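Local coordinates for protein beta 1-3 glucanase (Clostridium beijerinckii NCIMB 8052, PDB 5H4E) that probably hydrolyses beta-1,3-glucans, as a glucanase domain of glycoside hydrolase family 64, at residues F136-E140 / N151-V155; C159-N163 / I370-W375; T215-S219 / T279-L283; R154-C159 / R205-S211. All coordinates share one frame. Numbering follows the deposited sequence.

Interaction 1. Residues F136-E140 / N151-V155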
loop_
_atom_site.group_PDB
_atom_site.type_symbol
_atom_site.label_atom_id
_atom_site.label_comp_id
_atom_site.label_asym_id
_atom_site.label_seq_id
_atom_site.Cartn_x
_atom_site.Cartn_y
_atom_site.Cartn_z
ATOM N N PHE A 136 -8.809 4.597 10.426
ATOM C CA PHE A 136 -9.172 3.902 9.188
ATOM C C PHE A 136 -7.989 3.133 8.623
ATOM O O PHE A 136 -6.830 3.462 8.898
ATOM C CB PHE A 136 -9.693 4.895 8.133
ATOM C CG PHE A 136 -8.620 5.772 7.531
ATOM C CD1 PHE A 136 -7.917 5.367 6.409
ATOM C CD2 PHE A 136 -8.328 7.015 8.085
ATOM C CE1 PHE A 136 -6.928 6.162 5.858
ATOM C CE2 PHE A 136 -7.344 7.821 7.534
ATOM C CZ PHE A 136 -6.640 7.395 6.420
ATOM N N GLU A 137 -8.307 2.100 7.846
ATOM C CA GLU A 137 -7.354 1.404 6.988
ATOM C C GLU A 137 -8.055 1.170 5.653
ATOM O O GLU A 137 -9.263 1.431 5.536
ATOM C CB GLU A 137 -6.905 0.069 7.604
ATOM C CG GLU A 137 -6.282 0.198 8.978
ATOM C CD GLU A 137 -4.825 0.668 8.942
ATOM O OE1 GLU A 137 -4.337 1.116 7.876
ATOM O OE2 GLU A 137 -4.166 0.588 9.996
ATOM N N TRP A 138 -7.319 0.709 4.642
ATOM C CA TRP A 138 -7.978 0.169 3.450
ATOM C C TRP A 138 -7.308 -1.124 2.973
ATOM O O TRP A 138 -6.110 -1.335 3.167
ATOM C CB TRP A 138 -8.029 1.216 2.305
ATOM C CG TRP A 138 -6.709 1.555 1.634
ATOM C CD1 TRP A 138 -6.087 0.845 0.648
ATOM C CD2 TRP A 138 -5.893 2.710 1.867
ATOM N NE1 TRP A 138 -4.928 1.471 0.268
ATOM C CE2 TRP A 138 -4.780 2.615 1.005
ATOM C CE3 TRP A 138 -5.990 3.807 2.723
ATOM C CZ2 TRP A 138 -3.766 3.577 0.974
ATOM C CZ3 TRP A 138 -4.977 4.764 2.695
ATOM C CH2 TRP A 138 -3.877 4.638 1.828
ATOM N N ALA A 139 -8.120 -2.011 2.405
ATOM C CA ALA A 139 -7.619 -3.171 1.667
ATOM C C ALA A 139 -7.504 -2.783 0.201
ATOM O O ALA A 139 -8.355 -2.043 -0.321
ATOM C CB ALA A 139 -8.552 -4.363 1.841
ATOM N N GLU A 140 -6.450 -3.240 -0.471
ATOM C CA GLU A 140 -6.309 -2.996 -1.911
ATOM C C GLU A 140 -6.644 -4.278 -2.666
ATOM O O GLU A 140 -6.296 -5.360 -2.211
ATOM C CB GLU A 140 -4.890 -2.520 -2.242
ATOM C CG GLU A 140 -4.564 -1.191 -1.557
ATOM C CD GLU A 140 -3.137 -0.732 -1.757
ATOM O OE1 GLU A 140 -2.242 -1.584 -1.914
ATOM O OE2 GLU A 140 -2.912 0.495 -1.723
ATOM N N ASN A 151 -4.795 -7.232 -0.643
ATOM C CA ASN A 151 -3.752 -7.065 0.372
ATOM C C ASN A 151 -4.067 -5.973 1.390
ATOM O O ASN A 151 -4.760 -4.994 1.076
ATOM C CB ASN A 151 -2.385 -6.762 -0.286
ATOM C CG ASN A 151 -2.408 -5.501 -1.144
ATOM O OD1 ASN A 151 -2.760 -5.551 -2.319
ATOM N ND2 ASN A 151 -2.032 -4.361 -0.556
ATOM N N THR A 152 -3.571 -6.170 2.610
ATOM C CA THR A 152 -3.419 -5.071 3.560
ATOM C C THR A 152 -2.238 -4.223 3.112
ATOM O O THR A 152 -1.396 -4.679 2.327
ATOM C CB THR A 152 -3.152 -5.560 4.988
ATOM O OG1 THR A 152 -1.861 -6.190 5.056
ATOM C CG2 THR A 152 -4.217 -6.539 5.451
ATOM N N THR A 153 -2.131 -2.999 3.616
ATOM C CA THR A 153 -0.977 -2.207 3.237
ATOM C C THR A 153 -0.503 -1.305 4.365
ATOM O O THR A 153 -1.308 -0.618 4.996
ATOM C CB THR A 153 -1.278 -1.350 1.982
ATOM O OG1 THR A 153 -0.161 -0.503 1.707
ATOM C CG2 THR A 153 -2.536 -0.492 2.172
ATOM N N ARG A 154 0.802 -1.325 4.624
ATOM C CA ARG A 154 1.396 -0.363 5.548
ATOM C C ARG A 154 2.280 0.606 4.784
ATOM O O ARG A 154 3.217 1.166 5.336
ATOM C CB ARG A 154 2.209 -1.062 6.646
ATOM C CG ARG A 154 1.409 -1.343 7.910
ATOM C CD ARG A 154 0.262 -2.304 7.623
ATOM N NE ARG A 154 -0.685 -2.399 8.734
ATOM C CZ ARG A 154 -1.695 -1.560 8.937
ATOM N NH1 ARG A 154 -1.904 -0.541 8.101
ATOM N NH2 ARG A 154 -2.504 -1.742 9.973
ATOM N N VAL A 155 1.977 0.820 3.512
ATOM C CA VAL A 155 2.820 1.676 2.687
ATOM C C VAL A 155 2.721 3.137 3.132
ATOM O O VAL A 155 3.706 3.861 3.100
ATOM C CB VAL A 155 2.448 1.521 1.200
ATOM C CG1 VAL A 155 3.123 2.590 0.349
ATOM C CG2 VAL A 155 2.857 0.126 0.731
HETATM O O HOH W 1 -0.438 0.999 -0.621
HETATM O O HOH W 2 -1.684 -3.319 -4.155
#
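Four carboxylate oxygens organise this contact, two from Glu137 and two from Glu140. The guanidinium of Arg154 meets Glu137 in a two-pronged salt bridge, NH1 to OE1 at 3.0 Å and NH2 to OE2 at 2.9 Å, with the acid lying near the guanidinium plane. Neither charge is settled by this pairing alone: Glu137 OE2 also accepts from the backbone N of Cys159 and of Tyr160, its OE1 accepts from Gln157 NE2, and Arg154 NH2 bridges to Asp178 as well. Arg154 NH1 further donates to Thr153 O at 3.2 Å. The backbone is that of an antiparallel beta hairpin, strands 136-144 and 147-151, caught where it comes apart. Glu140 and Asn151 form the hydrogen-bonded pair, N to O at 2.9 Å in both directions; past it, residues 152-155 swing off the strand line and Thr153 OG1 accepts from Val155 N at 3.1 Å, an ST turn. Glu140 OE1 takes Asn151 ND2 at 3.1 Å and a proton of water 2, which also donates to Asn151 OD1. The second ND2 proton goes to Thr152 O at 3.0 Å. Glu140 OE2 accepts from Trp138 NE1 at 3.0 Å and from water 1, which reaches Thr153 OG1 at 2.8 Å. Thr153 CG2 makes an off-centre CH-pi contact with the five-membered ring of Trp138.

Interaction 2. Residues C159-N163 / I370-W375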
loop_
_atom_site.group_PDB
_atom_site.type_symbol
_atom_site.label_atom_id
_atom_site.label_comp_id
_atom_site.label_asym_id
_atom_site.label_seq_id
_atom_site.Cartn_x
_atom_site.Cartn_y
_atom_site.Cartn_z
ATOM N N CYS A 159 -2.470 2.296 11.432
ATOM C CA CYS A 159 -3.477 2.880 12.319
ATOM C C CYS A 159 -4.053 1.837 13.282
ATOM O O CYS A 159 -3.983 2.014 14.487
ATOM C CB CYS A 159 -4.606 3.533 11.512
ATOM S SG CYS A 159 -5.894 4.241 12.561
ATOM N N TYR A 160 -4.631 0.756 12.753
ATOM C CA TYR A 160 -5.119 -0.318 13.610
ATOM C C TYR A 160 -4.782 -1.669 12.989
ATOM O O TYR A 160 -4.618 -1.759 11.774
ATOM C CB TYR A 160 -6.638 -0.184 13.869
ATOM C CG TYR A 160 -7.569 -0.271 12.669
ATOM C CD1 TYR A 160 -7.843 -1.495 12.063
ATOM C CD2 TYR A 160 -8.212 0.868 12.174
ATOM C CE1 TYR A 160 -8.708 -1.584 10.976
ATOM C CE2 TYR A 160 -9.094 0.792 11.086
ATOM C CZ TYR A 160 -9.334 -0.444 10.494
ATOM O OH TYR A 160 -10.198 -0.550 9.427
ATOM N N PRO A 161 -4.653 -2.718 13.816
ATOM C CA PRO A 161 -4.256 -4.006 13.238
ATOM C C PRO A 161 -5.367 -4.645 12.404
ATOM O O PRO A 161 -6.533 -4.655 12.819
ATOM C CB PRO A 161 -3.947 -4.860 14.466
ATOM C CG PRO A 161 -4.733 -4.250 15.571
ATOM C CD PRO A 161 -4.741 -2.773 15.283
ATOM N N TYR A 162 -5.014 -5.151 11.225
ATOM C CA TYR A 162 -5.989 -5.871 10.406
ATOM C C TYR A 162 -5.294 -6.892 9.517
ATOM O O TYR A 162 -4.092 -6.820 9.277
ATOM C CB TYR A 162 -6.862 -4.902 9.575
ATOM C CG TYR A 162 -6.227 -4.225 8.363
ATOM C CD1 TYR A 162 -6.859 -4.235 7.130
ATOM C CD2 TYR A 162 -5.022 -3.522 8.471
ATOM C CE1 TYR A 162 -6.298 -3.579 6.025
ATOM C CE2 TYR A 162 -4.460 -2.875 7.376
ATOM C CZ TYR A 162 -5.100 -2.909 6.161
ATOM O OH TYR A 162 -4.533 -2.259 5.066
ATOM N N ASN A 163 -6.053 -7.894 9.105
ATOM C CA ASN A 163 -5.485 -8.971 8.315
ATOM C C ASN A 163 -6.592 -9.493 7.439
ATOM O O ASN A 163 -7.774 -9.231 7.705
ATOM C CB ASN A 163 -4.882 -10.076 9.216
ATOM C CG ASN A 163 -5.917 -10.783 10.093
ATOM O OD1 ASN A 163 -6.665 -11.653 9.634
ATOM N ND2 ASN A 163 -5.933 -10.439 11.371
ATOM N N ILE A 370 -12.216 -12.768 4.115
ATOM C CA ILE A 370 -12.610 -12.181 5.391
ATOM C C ILE A 370 -11.666 -11.033 5.732
ATOM O O ILE A 370 -10.447 -11.221 5.753
ATOM C CB ILE A 370 -12.558 -13.189 6.564
ATOM C CG1 ILE A 370 -13.391 -14.452 6.287
ATOM C CG2 ILE A 370 -12.954 -12.494 7.866
ATOM C CD1 ILE A 370 -14.849 -14.202 6.124
ATOM N N ILE A 371 -12.213 -9.854 6.005
ATOM C CA ILE A 371 -11.360 -8.751 6.421
ATOM C C ILE A 371 -11.537 -8.546 7.916
ATOM O O ILE A 371 -12.566 -8.065 8.395
ATOM C CB ILE A 371 -11.652 -7.490 5.621
ATOM C CG1 ILE A 371 -11.536 -7.838 4.127
ATOM C CG2 ILE A 371 -10.658 -6.381 5.979
ATOM C CD1 ILE A 371 -12.011 -6.759 3.200
ATOM N N ASN A 372 -10.512 -8.979 8.638
ATOM C CA ASN A 372 -10.493 -8.970 10.085
ATOM C C ASN A 372 -9.965 -7.657 10.610
ATOM O O ASN A 372 -8.768 -7.409 10.547
ATOM C CB ASN A 372 -9.622 -10.111 10.609
ATOM C CG ASN A 372 -10.216 -11.467 10.325
ATOM O OD1 ASN A 372 -11.282 -11.815 10.847
ATOM N ND2 ASN A 372 -9.540 -12.243 9.496
ATOM N N VAL A 373 -10.846 -6.823 11.148
ATOM C CA VAL A 373 -10.405 -5.514 11.611
ATOM C C VAL A 373 -10.381 -5.501 13.140
ATOM O O VAL A 373 -11.352 -5.882 13.793
ATOM C CB VAL A 373 -11.293 -4.374 11.019
ATOM C CG1 VAL A 373 -11.127 -4.332 9.487
ATOM C CG2 VAL A 373 -12.792 -4.509 11.420
ATOM N N GLY A 374 -9.249 -5.087 13.708
ATOM C CA GLY A 374 -9.032 -5.267 15.129
ATOM C C GLY A 374 -8.638 -4.017 15.886
ATOM O O GLY A 374 -8.798 -2.903 15.387
ATOM N N TRP A 375 -8.125 -4.212 17.100
ATOM C CA TRP A 375 -7.790 -3.091 17.977
ATOM C C TRP A 375 -6.778 -3.508 19.046
ATOM O O TRP A 375 -6.572 -4.705 19.259
ATOM C CB TRP A 375 -9.060 -2.528 18.625
ATOM C CG TRP A 375 -8.842 -1.207 19.308
ATOM C CD1 TRP A 375 -8.722 -0.993 20.643
ATOM C CD2 TRP A 375 -8.673 0.073 18.677
ATOM N NE1 TRP A 375 -8.490 0.339 20.891
ATOM C CE2 TRP A 375 -8.468 1.017 19.701
ATOM C CE3 TRP A 375 -8.675 0.510 17.347
ATOM C CZ2 TRP A 375 -8.277 2.374 19.442
ATOM C CZ3 TRP A 375 -8.481 1.868 17.089
ATOM C CH2 TRP A 375 -8.284 2.779 18.135
#
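Start at Ile371, whose side chain packs on Met97 and Ile99 of strand 95-101. Asn372 is the first residue locked to the partner, in a hydrogen-bonded pair with Asn163: Asn372 N to Asn163 O is 2.9 Å and Asn163 N to Asn372 O 3.1 Å. The two side chains repeat the link on the same face, Asn372 ND2 to Asn163 OD1 at 2.9 Å. Val373 sits opposite Tyr162 in a non-hydrogen-bonded pair, its CG1 4.3 Å from Tyr162 CB, while Tyr160 CE1 comes to 3.8 Å from its CB. Gly374 N then donates to Pro161 O at 2.9 Å. Trp375, the last residue, adds packing: its N lies 3.7 Å from Pro161 CG and its CE3 4.1 Å from Tyr160 CB. The last strand of the chain is thus held antiparallel to strand 162-168, with strand 9-16 on its other edge, in a mixed sheet packing against strand 95-101, consistent with the beta-rich barrel domain of GH64 glucanases.

Interaction 3. Residues T215-S219 / T279-L283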
loop_
_atom_site.group_PDB
_atom_site.type_symbol
_atom_site.label_atom_id
_atom_site.label_comp_id
_atom_site.label_asym_id
_atom_site.label_seq_id
_atom_site.Cartn_x
_atom_site.Cartn_y
_atom_site.Cartn_z
ATOM N N THR A 215 8.697 12.084 8.634
ATOM C CA THR A 215 9.861 12.951 8.737
ATOM C C THR A 215 10.918 12.727 7.660
ATOM O O THR A 215 12.020 13.287 7.739
ATOM C CB THR A 215 10.520 12.777 10.100
ATOM O OG1 THR A 215 10.828 11.390 10.305
ATOM C CG2 THR A 215 9.571 13.255 11.201
ATOM N N PHE A 216 10.593 11.926 6.652
ATOM C CA PHE A 216 11.587 11.574 5.645
ATOM C C PHE A 216 11.294 12.218 4.297
ATOM O O PHE A 216 11.949 11.916 3.293
ATOM C CB PHE A 216 11.682 10.052 5.497
ATOM C CG PHE A 216 12.331 9.353 6.674
ATOM C CD1 PHE A 216 11.700 9.301 7.909
ATOM C CD2 PHE A 216 13.562 8.728 6.531
ATOM C CE1 PHE A 216 12.277 8.650 8.982
ATOM C CE2 PHE A 216 14.163 8.072 7.605
ATOM C CZ PHE A 216 13.522 8.024 8.833
ATOM N N THR A 217 10.316 13.118 4.273
ATOM C CA THR A 217 10.077 13.921 3.090
ATOM C C THR A 217 11.231 14.904 2.917
ATOM O O THR A 217 12.056 15.082 3.824
ATOM C CB THR A 217 8.750 14.701 3.174
ATOM O OG1 THR A 217 8.866 15.710 4.178
ATOM C CG2 THR A 217 7.597 13.772 3.528
ATOM N N ALA A 218 11.269 15.556 1.759
ATOM C CA ALA A 218 12.409 16.363 1.356
ATOM C C ALA A 218 12.600 17.560 2.272
ATOM O O ALA A 218 13.694 18.102 2.384
ATOM C CB ALA A 218 12.244 16.820 -0.100
ATOM N N SER A 219 11.533 17.965 2.948
ATOM C CA SER A 219 11.599 19.169 3.767
ATOM C C SER A 219 11.812 18.867 5.248
ATOM O O SER A 219 11.946 19.787 6.058
ATOM C CB SER A 219 10.322 20.000 3.575
ATOM O OG SER A 219 9.167 19.227 3.869
ATOM N N THR A 279 16.506 10.144 -1.435
ATOM C CA THR A 279 15.968 9.412 -0.298
ATOM C C THR A 279 14.459 9.204 -0.469
ATOM O O THR A 279 13.931 8.135 -0.144
ATOM C CB THR A 279 16.303 10.150 1.028
ATOM O OG1 THR A 279 17.666 9.870 1.386
ATOM C CG2 THR A 279 15.409 9.708 2.179
ATOM N N GLN A 280 13.776 10.209 -1.013
ATOM C CA GLN A 280 12.326 10.113 -1.184
ATOM C C GLN A 280 11.983 9.089 -2.253
ATOM O O GLN A 280 11.020 8.354 -2.119
ATOM C CB GLN A 280 11.712 11.471 -1.549
ATOM C CG GLN A 280 11.743 12.491 -0.418
ATOM C CD GLN A 280 13.145 12.964 -0.107
ATOM O OE1 GLN A 280 13.891 13.358 -1.009
ATOM N NE2 GLN A 280 13.525 12.902 1.161
ATOM N N GLU A 281 12.779 9.027 -3.315
ATOM C CA GLU A 281 12.496 8.077 -4.375
ATOM C C GLU A 281 12.693 6.636 -3.907
ATOM O O GLU A 281 11.975 5.731 -4.343
ATOM C CB GLU A 281 13.359 8.376 -5.601
ATOM C CG GLU A 281 12.792 9.537 -6.401
ATOM C CD GLU A 281 13.736 10.078 -7.454
ATOM O OE1 GLU A 281 14.967 9.970 -7.276
ATOM O OE2 GLU A 281 13.239 10.626 -8.462
ATOM N N VAL A 282 13.664 6.419 -3.026
ATOM C CA VAL A 282 13.838 5.094 -2.431
ATOM C C VAL A 282 12.609 4.722 -1.599
ATOM O O VAL A 282 11.998 3.666 -1.797
ATOM C CB VAL A 282 15.113 5.036 -1.564
ATOM C CG1 VAL A 282 15.118 3.798 -0.638
ATOM C CG2 VAL A 282 16.344 5.053 -2.458
ATOM N N LEU A 283 12.230 5.609 -0.689
ATOM C CA LEU A 283 11.127 5.339 0.233
ATOM C C LEU A 283 9.793 5.186 -0.465
ATOM O O LEU A 283 8.955 4.366 -0.053
ATOM C CB LEU A 283 11.044 6.455 1.277
ATOM C CG LEU A 283 12.236 6.447 2.225
ATOM C CD1 LEU A 283 12.257 7.700 3.062
ATOM C CD2 LEU A 283 12.184 5.196 3.108
#
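Loop meets helix here, and no backbone hydrogen bond joins the two. Residues 279-283 make the opening turn of helix 279-284, with Leu283 N bonded to Thr279 O at 3.1 Å. Residues 215-219 run without regular structure beside it, and the nearest alpha carbons, those of Thr217 and Gln280, stand 6.2 Å apart. Phe216 has psi near 0° (phi/psi -110/8), whereas Thr217 is extended (-69/169), and in this bend the carbonyl of Phe216 is presented to the helix. Gln280 answers it. With chi1 in m and chi2 in p, its side chain curls back toward the loop, so that NE2 donates to Phe216 O at 2.8 Å along a nearly straight bond. The same amide nitrogen also donates to Ala223 O, so one glutamine ties two points of the loop that joins strand 206-207 to helix 227-236, in the mixed alpha/beta part of the molecule. The aliphatic half of the contact lies on Leu283, one helical turn further on, whose CD1 reaches Phe216 CB at 3.4 Å. Beyond it the Phe216 ring meets Tyr225 edge-to-face and comes up to Phe197. Ala218, exposed to solvent, brings its CB to 3.9 Å from Gln280 OE1, a packing contact. Thr279 approaches with its CG2 4.3 Å from Phe216 O, while its hydroxyl is engaged with Asp227 and Phe226 N.

Interaction 4. Residues R154-C159 / R205-S211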
loop_
_atom_site.group_PDB
_atom_site.type_symbol
_atom_site.label_atom_id
_atom_site.label_comp_id
_atom_site.label_asym_id
_atom_site.label_seq_id
_atom_site.Cartn_x
_atom_site.Cartn_y
_atom_site.Cartn_z
ATOM N N ARG A 154 0.802 -1.325 4.624
ATOM C CA ARG A 154 1.396 -0.363 5.548
ATOM C C ARG A 154 2.280 0.606 4.784
ATOM O O ARG A 154 3.217 1.166 5.336
ATOM C CB ARG A 154 2.209 -1.062 6.646
ATOM C CG ARG A 154 1.409 -1.343 7.910
ATOM C CD ARG A 154 0.262 -2.304 7.623
ATOM N NE ARG A 154 -0.685 -2.399 8.734
ATOM C CZ ARG A 154 -1.695 -1.560 8.937
ATOM N NH1 ARG A 154 -1.904 -0.541 8.101
ATOM N NH2 ARG A 154 -2.504 -1.742 9.973
ATOM N N VAL A 155 1.977 0.820 3.512
ATOM C CA VAL A 155 2.820 1.676 2.687
ATOM C C VAL A 155 2.721 3.137 3.132
ATOM O O VAL A 155 3.706 3.861 3.100
ATOM C CB VAL A 155 2.448 1.521 1.200
ATOM C CG1 VAL A 155 3.123 2.590 0.349
ATOM C CG2 VAL A 155 2.857 0.126 0.731
ATOM N N ASP A 156 1.541 3.548 3.589
ATOM C CA ASP A 156 1.334 4.925 4.044
ATOM C C ASP A 156 1.312 5.064 5.566
ATOM O O ASP A 156 1.734 6.090 6.109
ATOM C CB ASP A 156 0.018 5.485 3.480
ATOM C CG ASP A 156 0.134 5.914 2.028
ATOM O OD1 ASP A 156 1.242 5.894 1.483
ATOM O OD2 ASP A 156 -0.893 6.295 1.432
ATOM N N GLN A 157 0.820 4.040 6.258
ATOM C CA GLN A 157 0.549 4.165 7.687
ATOM C C GLN A 157 0.338 2.828 8.400
ATOM O O GLN A 157 0.095 1.793 7.761
ATOM C CB GLN A 157 -0.705 5.029 7.900
ATOM C CG GLN A 157 -1.914 4.380 7.267
ATOM C CD GLN A 157 -3.242 4.909 7.789
ATOM O OE1 GLN A 157 -3.418 6.112 7.976
ATOM N NE2 GLN A 157 -4.186 4.004 8.015
ATOM N N PHE A 158 0.433 2.872 9.728
ATOM C CA PHE A 158 -0.226 1.907 10.595
ATOM C C PHE A 158 -1.188 2.630 11.524
ATOM O O PHE A 158 -0.757 3.461 12.343
ATOM C CB PHE A 158 0.763 1.118 11.439
ATOM C CG PHE A 158 0.095 0.243 12.466
ATOM C CD1 PHE A 158 -0.311 -1.039 12.138
ATOM C CD2 PHE A 158 -0.155 0.711 13.744
ATOM C CE1 PHE A 158 -0.957 -1.841 13.075
ATOM C CE2 PHE A 158 -0.792 -0.076 14.685
ATOM C CZ PHE A 158 -1.204 -1.351 14.352
ATOM N N CYS A 159 -2.470 2.296 11.432
ATOM C CA CYS A 159 -3.477 2.880 12.319
ATOM C C CYS A 159 -4.053 1.837 13.282
ATOM O O CYS A 159 -3.983 2.014 14.487
ATOM C CB CYS A 159 -4.606 3.533 11.512
ATOM S SG CYS A 159 -5.894 4.241 12.561
ATOM N N ARG A 205 -1.978 7.316 14.456
ATOM C CA ARG A 205 -1.361 6.370 13.524
ATOM C C ARG A 205 0.157 6.535 13.512
ATOM O O ARG A 205 0.688 7.541 13.985
ATOM C CB ARG A 205 -1.921 6.559 12.104
ATOM C CG ARG A 205 -1.384 7.797 11.360
ATOM C CD ARG A 205 -2.362 8.315 10.313
ATOM N NE ARG A 205 -3.569 8.808 10.971
ATOM C CZ ARG A 205 -4.787 8.305 10.810
ATOM N NH1 ARG A 205 -5.795 8.828 11.499
ATOM N NH2 ARG A 205 -5.006 7.308 9.956
ATOM N N ILE A 206 0.858 5.550 12.966
ATOM C CA ILE A 206 2.279 5.720 12.678
ATOM C C ILE A 206 2.459 5.971 11.186
ATOM O O ILE A 206 2.037 5.163 10.352
ATOM C CB ILE A 206 3.111 4.490 13.084
ATOM C CG1 ILE A 206 2.879 4.149 14.558
ATOM C CG2 ILE A 206 4.609 4.747 12.811
ATOM C CD1 ILE A 206 3.424 2.772 14.962
ATOM N N TYR A 207 3.083 7.091 10.846
ATOM C CA TYR A 207 3.294 7.437 9.448
ATOM C C TYR A 207 4.447 6.659 8.870
ATOM O O TYR A 207 5.473 6.486 9.512
ATOM C CB TYR A 207 3.546 8.946 9.295
ATOM C CG TYR A 207 2.305 9.730 9.641
ATOM C CD1 TYR A 207 1.291 9.880 8.711
ATOM C CD2 TYR A 207 2.131 10.285 10.910
ATOM C CE1 TYR A 207 0.135 10.565 9.015
ATOM C CE2 TYR A 207 0.963 10.970 11.231
ATOM C CZ TYR A 207 -0.021 11.114 10.276
ATOM O OH TYR A 207 -1.180 11.797 10.574
ATOM N N ALA A 208 4.268 6.166 7.653
ATOM C CA ALA A 208 5.412 5.706 6.894
ATOM C C ALA A 208 6.389 6.873 6.728
ATOM O O ALA A 208 5.990 8.051 6.832
ATOM C CB ALA A 208 4.959 5.141 5.546
ATOM N N PRO A 209 7.681 6.567 6.503
ATOM C CA PRO A 209 8.738 7.593 6.536
ATOM C C PRO A 209 8.457 8.862 5.722
ATOM O O PRO A 209 8.611 9.968 6.244
ATOM C CB PRO A 209 9.946 6.852 5.962
ATOM C CG PRO A 209 9.766 5.447 6.470
ATOM C CD PRO A 209 8.250 5.211 6.363
ATOM N N ALA A 210 8.068 8.712 4.466
ATOM C CA ALA A 210 7.859 9.884 3.635
ATOM C C ALA A 210 6.389 10.041 3.293
ATOM O O ALA A 210 6.044 10.564 2.237
ATOM C CB ALA A 210 8.696 9.802 2.380
ATOM N N SER A 211 5.516 9.585 4.187
ATOM C CA SER A 211 4.081 9.735 3.964
ATOM C C SER A 211 3.463 10.605 5.042
ATOM O O SER A 211 3.897 10.567 6.196
ATOM C CB SER A 211 3.385 8.367 3.930
ATOM O OG SER A 211 1.975 8.518 3.801
#
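This is a miniature two-stranded antiparallel sheet, strands 157-158 and 206-207, buried between the beta-rich core and the helices. Its strands are far apart in sequence, so it is a long-range ribbon and no hairpin. Phe158 and Ile206 form the hydrogen-bonded pair, Phe158 N to Ile206 O at 2.9 Å and Ile206 N to Phe158 O at 2.7 Å. Gln157 faces Tyr207 as the non-hydrogen-bonded pair, with Gln157 CA 3.2 Å from Ile206 O. One step on, Ala208 N donates to Asp156 O at 3.0 Å, continuing the register past the strand ends. There residues 205-211 enter a type I beta turn, Ala208 to Ser211, closed by Ser211 N to Ala208 O at 3.1 Å; Ala208 CB is pressed to 3.0 Å from Val155 O. The two faces differ in character. Phe158 and Ile206 touch at 4.3 Å, CD2 to CD1, on the side where helix 182-192 packs and Trp337 stacks on the Phe158 ring. On the face of Gln157, OE1 accepts from Arg205 NH2 at 2.8 Å, while Gln157 NE2 serves Phe136 O and Glu137 OE1.

How the interactions relate
Interactions 1, 2 and 4 form one connected block: the centre of interaction 1 lies about 10 Å from those of 2 and 4. Tyr162 OH in interaction 2 is 2.6 Å from Trp138 O in interaction 1, and Phe136 O there is 2.8 Å from Gln157 NE2 in interaction 4. Cys159 belongs to both 2 and 4. Interaction 3 connects through interaction 4, Phe216 N to Pro209 O at 2.8 Å. The series runs from the barrel side to the mixed alpha/beta side, between which GH64 relatives hold the substrate groove, probably so here. Glu140 of interaction 1 and Asp156 of interaction 4, OE2 to OD2 6.9 Å, probably correspond to the pair of catalytic acids in GH64 relatives.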